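Local coordinates for Rho GTPase-activating protein 15 (Homo sapiens, PDB 3BYI) that stimulates GTP hydrolysis by Rho-type GTPases such as RAC1 through its RhoGAP domain, returning them to the inactive GDP-bound state, at residues A[155-160]-A[164-169]. Numbering follows the deposited sequence.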
loop_
_atom_site.group_PDB
_atom_site.type_symbol
_atom_site.label_atom_id
_atom_site.label_comp_id
_atom_site.label_asym_id
_atom_site.label_seq_id
_atom_site.Cartn_x
_atom_site.Cartn_y
_atom_site.Cartn_z
ATOM N N THR A 155 -10.473 6.009 2.616
ATOM C CA THR A 155 -11.693 6.826 2.590
ATOM C C THR A 155 -11.900 7.548 3.940
ATOM O O THR A 155 -12.485 8.657 3.975
ATOM C CB THR A 155 -12.959 6.056 2.220
ATOM O OG1 THR A 155 -13.330 5.157 3.281
ATOM C CG2 THR A 155 -12.765 5.317 0.939
ATOM N N LYS A 156 -11.429 6.932 5.021
ATOM C CA LYS A 156 -11.516 7.558 6.341
ATOM C C LYS A 156 -10.519 8.730 6.515
ATOM O O LYS A 156 -10.741 9.640 7.313
ATOM C CB LYS A 156 -11.331 6.522 7.457
ATOM C CG LYS A 156 -12.388 5.421 7.448
ATOM C CD LYS A 156 -12.124 4.438 8.520
ATOM C CE LYS A 156 -13.168 3.318 8.581
ATOM N NZ LYS A 156 -12.931 2.452 9.801
ATOM N N ILE A 157 -9.429 8.703 5.769
ATOM C CA ILE A 157 -8.479 9.807 5.739
ATOM C C ILE A 157 -9.130 10.983 5.046
ATOM O O ILE A 157 -9.046 12.132 5.510
ATOM C CB ILE A 157 -7.154 9.397 5.011
ATOM C CG1 ILE A 157 -6.520 8.168 5.706
ATOM C CG2 ILE A 157 -6.161 10.576 4.938
ATOM C CD1 ILE A 157 -6.138 8.373 7.139
ATOM N N VAL A 158 -9.802 10.685 3.944
ATOM C CA VAL A 158 -10.457 11.715 3.144
ATOM C C VAL A 158 -11.574 12.390 3.939
ATOM O O VAL A 158 -11.679 13.605 3.950
ATOM C CB VAL A 158 -11.033 11.099 1.811
ATOM C CG1 VAL A 158 -11.933 12.127 1.073
ATOM C CG2 VAL A 158 -9.903 10.597 0.913
ATOM N N ALA A 159 -12.388 11.588 4.612
ATOM C CA ALA A 159 -13.469 12.075 5.440
ATOM C C ALA A 159 -13.020 13.068 6.520
ATOM O O ALA A 159 -13.809 13.925 6.909
ATOM C CB ALA A 159 -14.293 10.881 6.062
ATOM N N LYS A 160 -11.777 12.943 6.995
ATOM C CA LYS A 160 -11.199 13.813 8.021
ATOM C C LYS A 160 -10.265 14.882 7.425
ATOM O O LYS A 160 -9.426 15.439 8.134
ATOM C CB LYS A 160 -10.396 12.981 9.009
ATOM C CG LYS A 160 -11.177 11.959 9.832
ATOM C CD LYS A 160 -11.619 12.536 11.167
ATOM C CE LYS A 160 -11.861 11.426 12.211
ATOM N NZ LYS A 160 -11.836 11.947 13.632
ATOM N N ASN A 164 -6.778 16.542 8.814
ATOM C CA ASN A 164 -5.501 16.030 8.293
ATOM C C ASN A 164 -4.939 16.725 7.034
ATOM O O ASN A 164 -3.787 16.517 6.658
ATOM C CB ASN A 164 -5.550 14.505 8.091
ATOM C CG ASN A 164 -6.559 14.049 7.039
ATOM O OD1 ASN A 164 -6.689 14.605 5.960
ATOM N ND2 ASN A 164 -7.204 12.964 7.335
ATOM N N LEU A 165 -5.764 17.536 6.388
ATOM C CA LEU A 165 -5.352 18.367 5.250
ATOM C C LEU A 165 -4.958 17.546 4.032
ATOM O O LEU A 165 -4.229 18.020 3.174
ATOM C CB LEU A 165 -4.198 19.347 5.619
ATOM C CG LEU A 165 -4.307 20.108 6.943
ATOM C CD1 LEU A 165 -3.147 21.039 7.104
ATOM C CD2 LEU A 165 -5.585 20.849 6.990
ATOM N N MET A 166 -5.425 16.310 3.970
ATOM C CA MET A 166 -5.212 15.461 2.810
ATOM C C MET A 166 -6.459 15.496 1.944
ATOM O O MET A 166 -7.504 15.949 2.354
ATOM C CB MET A 166 -4.901 14.023 3.222
ATOM C CG MET A 166 -3.602 13.855 3.981
ATOM S SD MET A 166 -2.199 14.417 2.994
ATOM C CE MET A 166 -1.890 12.948 2.020
ATOM N N SER A 167 -6.327 15.049 0.717
ATOM C CA SER A 167 -7.443 14.998 -0.199
ATOM C C SER A 167 -7.319 13.727 -1.019
ATOM O O SER A 167 -6.316 13.041 -0.939
ATOM C CB SER A 167 -7.442 16.218 -1.102
ATOM O OG SER A 167 -6.304 16.234 -1.927
ATOM N N THR A 168 -8.347 13.424 -1.805
ATOM C CA THR A 168 -8.275 12.344 -2.783
ATOM C C THR A 168 -7.076 12.525 -3.747
ATOM O O THR A 168 -6.390 11.570 -4.049
ATOM C CB THR A 168 -9.607 12.283 -3.565
ATOM O OG1 THR A 168 -10.658 12.115 -2.615
ATOM C CG2 THR A 168 -9.637 11.109 -4.602
ATOM N N GLN A 169 -6.814 13.771 -4.169
ATOM C CA GLN A 169 -5.765 14.070 -5.112
ATOM C C GLN A 169 -4.363 13.863 -4.487
ATOM O O GLN A 169 -3.498 13.237 -5.100
ATOM C CB GLN A 169 -5.922 15.489 -5.629
ATOM C CG GLN A 169 -7.193 15.739 -6.544
ATOM C CD GLN A 169 -8.589 15.434 -5.919
ATOM O OE1 GLN A 169 -8.945 15.882 -4.800
ATOM N NE2 GLN A 169 -9.400 14.709 -6.687
#
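With chi1 at 64°, Asn164 holds CG between its own backbone N and carbonyl carbon, which turns the side-chain amide back onto the C-terminal end of helix 141-159; Ile157, with CG2 anti to the backbone N, sets that methyl above the NH2 end of the amide, off its plane. Asn164 ND2 donates to Ile157 O at 2.7 Å, nearly straight (170°) and onto a lone pair in the carbonyl plane, with the acceptor also lying in the plane of the amide. Asn164 OD1 accepts from Met166 N at 2.9 Å, closing an Asx turn as the chain leaves the short helix 161-164, while Asn164 N donates to O of Lys160, the N-cap of that single helical turn. Ile157 CG2 lies 3.5 Å from Asn164 ND2 and also touches Met166 CB (4.1 Å). Farther along, both methyls of Val158, CG1 and CG2, approach Thr168 OG1 at 3.9 Å, where helix 168-180 begins. A second bond from Asn164 ND2 to Leu51 O ties the turn to the loop that also carries Arg58, the predicted arginine finger, whose side chain Met166 touches. Bonded through both ends, the buried amide is fixed in its rotation: it supplies a donor to a carbonyl in the last turn of helix 141-159 and links that helix end, the turn leading to helix 168-180 and the arginine-finger loop of the all-helical RhoGAP domain.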